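Local coordinates for Lin2004 protein (PDB 2HUJ) that is of unknown function but folds as a four-helical bundle, as a representative of the bacterial DUF1798 family, at residues 84-88 with 89-93. Numbering follows the deposited sequence.
Sequences PYLGE and LQLRQ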
ATOM      1  N   PRO A  84      17.805  -7.808  -1.269  1.00 36.31           N
ATOM      2  CA  PRO A  84      17.754  -9.081  -0.549  1.00 34.37           C
ATOM      3  C   PRO A  84      16.352  -9.570  -0.179  1.00 32.01           C
ATOM      4  O   PRO A  84      15.526  -8.794   0.305  1.00 29.89           O
ATOM      5  CB  PRO A  84      18.576  -8.799   0.706  1.00 38.13           C
ATOM      6  CG  PRO A  84      19.498  -7.643   0.303  1.00 36.03           C
ATOM      7  CD  PRO A  84      18.651  -6.808  -0.593  1.00 39.22           C
ATOM      8  N   TYR A  85      16.103 -10.847  -0.457  1.00 30.24           N
ATOM      9  CA  TYR A  85      14.899 -11.559  -0.031  1.00 30.17           C
ATOM     10  C   TYR A  85      13.606 -10.930  -0.565  1.00 26.89           C
ATOM     11  O   TYR A  85      12.560 -11.010   0.066  1.00 30.61           O
ATOM     12  CB  TYR A  85      14.802 -11.652   1.505  1.00 29.82           C
ATOM     13  CG  TYR A  85      16.049 -12.165   2.189  1.00 36.97           C
ATOM     14  CD1 TYR A  85      16.455 -13.498   2.044  1.00 37.29           C
ATOM     15  CD2 TYR A  85      16.816 -11.322   2.994  1.00 39.31           C
ATOM     16  CE1 TYR A  85      17.596 -13.982   2.676  1.00 32.17           C
ATOM     17  CE2 TYR A  85      17.962 -11.788   3.631  1.00 34.29           C
ATOM     18  CZ  TYR A  85      18.354 -13.109   3.472  1.00 37.00           C
ATOM     19  OH  TYR A  85      19.482 -13.577   4.110  1.00 35.20           O
ATOM     20  N   LEU A  86      13.664 -10.320  -1.742  1.00 30.02           N
ATOM     21  CA  LEU A  86      12.477  -9.619  -2.254  1.00 27.81           C
ATOM     22  C   LEU A  86      12.368  -9.737  -3.754  1.00 29.53           C
ATOM     23  O   LEU A  86      13.364  -9.538  -4.472  1.00 29.84           O
ATOM     24  CB  LEU A  86      12.510  -8.150  -1.902  1.00 27.71           C
ATOM     25  CG  LEU A  86      11.286  -7.300  -2.239  1.00 32.67           C
ATOM     26  CD1 LEU A  86      10.042  -7.720  -1.486  1.00 30.52           C
ATOM     27  CD2 LEU A  86      11.626  -5.872  -1.890  1.00 33.46           C
ATOM     28  N   GLY A  87      11.167 -10.097  -4.197  1.00 27.50           N
ATOM     29  CA  GLY A  87      10.874 -10.218  -5.615  1.00 27.12           C
ATOM     30  C   GLY A  87       9.533  -9.653  -6.041  1.00 26.51           C
ATOM     31  O   GLY A  87       8.803  -9.020  -5.278  1.00 27.95           O
ATOM     32  N   GLU A  88       9.197  -9.926  -7.300  1.00 26.57           N
ATOM     33  CA  GLU A  88       8.044  -9.331  -7.944  1.00 24.30           C
ATOM     34  C   GLU A  88       6.705  -9.719  -7.304  1.00 23.53           C
ATOM     35  O   GLU A  88       5.863  -8.872  -7.076  1.00 26.63           O
ATOM     36  CB  GLU A  88       8.033  -9.759  -9.419  1.00 25.24           C
ATOM     37  CG  GLU A  88       6.910  -9.226 -10.168  1.00 27.53           C
ATOM     38  CD  GLU A  88       7.061  -9.270 -11.691  1.00 26.48           C
ATOM     39  OE1 GLU A  88       8.188  -9.409 -12.226  1.00 27.41           O
ATOM     40  OE2 GLU A  88       6.002  -9.179 -12.327  1.00 29.87           O
ATOM     41  N   LEU A  89       6.504 -11.012  -7.071  1.00 24.44           N
ATOM     42  CA  LEU A  89       5.227 -11.497  -6.538  1.00 23.86           C
ATOM     43  C   LEU A  89       4.958 -10.869  -5.177  1.00 25.15           C
ATOM     44  O   LEU A  89       3.864 -10.437  -4.908  1.00 24.99           O
ATOM     45  CB  LEU A  89       5.165 -13.014  -6.470  1.00 24.75           C
ATOM     46  CG  LEU A  89       3.807 -13.555  -5.995  1.00 22.43           C
ATOM     47  CD1 LEU A  89       2.617 -13.128  -6.861  1.00 29.99           C
ATOM     48  CD2 LEU A  89       3.872 -15.061  -5.876  1.00 27.70           C
ATOM     49  N   GLN A  90       5.963 -10.807  -4.331  1.00 26.06           N
ATOM     50  CA  GLN A  90       5.781 -10.202  -3.001  1.00 26.65           C
ATOM     51  C   GLN A  90       5.287  -8.768  -3.101  1.00 27.10           C
ATOM     52  O   GLN A  90       4.410  -8.330  -2.366  1.00 27.04           O
ATOM     53  CB  GLN A  90       7.133 -10.236  -2.249  1.00 24.35           C
ATOM     54  CG  GLN A  90       7.540 -11.601  -1.638  1.00 28.10           C
ATOM     55  CD  GLN A  90       9.036 -11.736  -1.426  1.00 31.25           C
ATOM     56  OE1 GLN A  90       9.822 -11.828  -2.386  1.00 29.25           O
ATOM     57  NE2 GLN A  90       9.454 -11.701  -0.174  1.00 30.76           N
ATOM     58  N   LEU A  91       5.870  -8.009  -4.020  1.00 26.10           N
ATOM     59  CA  LEU A  91       5.470  -6.627  -4.203  1.00 26.11           C
ATOM     60  C   LEU A  91       4.077  -6.537  -4.781  1.00 25.92           C
ATOM     61  O   LEU A  91       3.290  -5.693  -4.351  1.00 26.01           O
ATOM     62  CB  LEU A  91       6.459  -5.904  -5.107  1.00 27.48           C
ATOM     63  CG  LEU A  91       7.842  -5.681  -4.517  1.00 28.79           C
ATOM     64  CD1 LEU A  91       8.746  -4.945  -5.495  1.00 29.99           C
ATOM     65  CD2 LEU A  91       7.710  -4.956  -3.173  1.00 30.53           C
ATOM     66  N   ARG A  92       3.741  -7.400  -5.740  1.00 26.86           N
ATOM     67  CA  ARG A  92       2.398  -7.372  -6.313  1.00 27.22           C
ATOM     68  C   ARG A  92       1.331  -7.714  -5.273  1.00 26.87           C
ATOM     69  O   ARG A  92       0.255  -7.105  -5.257  1.00 26.15           O
ATOM     70  CB  ARG A  92       2.291  -8.300  -7.518  1.00 27.91           C
ATOM     71  CG  ARG A  92       3.060  -7.828  -8.748  1.00 27.13           C
ATOM     72  CD  ARG A  92       2.811  -8.669  -9.947  1.00 30.20           C
ATOM     73  NE  ARG A  92       3.590  -8.255 -11.116  1.00 29.53           N
ATOM     74  CZ  ARG A  92       3.341  -7.203 -11.878  1.00 36.49           C
ATOM     75  NH1 ARG A  92       2.319  -6.416 -11.626  1.00 35.46           N
ATOM     76  NH2 ARG A  92       4.152  -6.926 -12.899  1.00 35.29           N
ATOM     77  N   GLN A  93       1.635  -8.671  -4.407  1.00 25.93           N
ATOM     78  CA  GLN A  93       0.700  -9.075  -3.363  1.00 27.70           C
ATOM     79  C   GLN A  93       0.507  -7.964  -2.343  1.00 26.81           C
ATOM     80  O   GLN A  93      -0.635  -7.721  -1.911  1.00 26.04           O
ATOM     81  CB  GLN A  93       1.090 -10.423  -2.724  1.00 27.02           C
ATOM     82  CG  GLN A  93       0.950 -11.560  -3.685  1.00 29.47           C
ATOM     83  CD  GLN A  93       1.361 -12.851  -3.080  1.00 37.79           C
ATOM     84  OE1 GLN A  93       2.289 -12.905  -2.302  1.00 38.54           O
ATOM     85  NE2 GLN A  93       0.709 -13.893  -3.452  1.00 30.42           N
TER
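Gln90, in the first turn of helix 88-104, reaches back over the helix N-terminus to hold the incoming loop, with Gly87 as N-cap: the N3-to-N-cap half of a capping box, since Gly87 has no side chain to return the bond. The site lies at the surface of the four-helical bundle. Both ends of the Gln90 amide are used. Its OE1 accepts from the N-cap backbone, Gly87 N, at 2.8 Å, the N-H arriving from above the carbonyl plane, 41° out of it. Gln90 NE2 donates a straighter bond to Tyr85 O, 3.2 Å away. A chi1 of -78° lays CG beside the residue's own backbone N, and the extended chain beyond it carries the amide back along the loop.

Across the first turn of the helix, Glu88 and Arg92 form an i to i+4 salt bridge, their side chains running alongside each other in the same direction. The arginine approaches side-on with NE and NH2, yet both converge on a single oxygen: Glu88 OE2 lies 2.9 Å from Arg92 NE and 3.0 Å from Arg92 NH2, at the edge of the guanidinium and in its plane. The two flat groups are turned 53° apart. Glu88 OE1 is bound by Asn79 of helix 52-81, so the carboxylate links two helices and its rotation is probably restrained. The main chain repeats the spacing through Arg92 N to Glu88 O, 2.9 Å, and a weak bond from Leu91 N to Gly87 O.

The apolar side faces the bundle. Leu86 and buried Leu91 cross at about a right angle, and both pack on Val78 of helix 52-81 and Val129 of helix 112-137. Leu86 CD1 meets Leu91 CD2 at 4.0 Å and the aliphatic Gln90 CB at 3.9 Å.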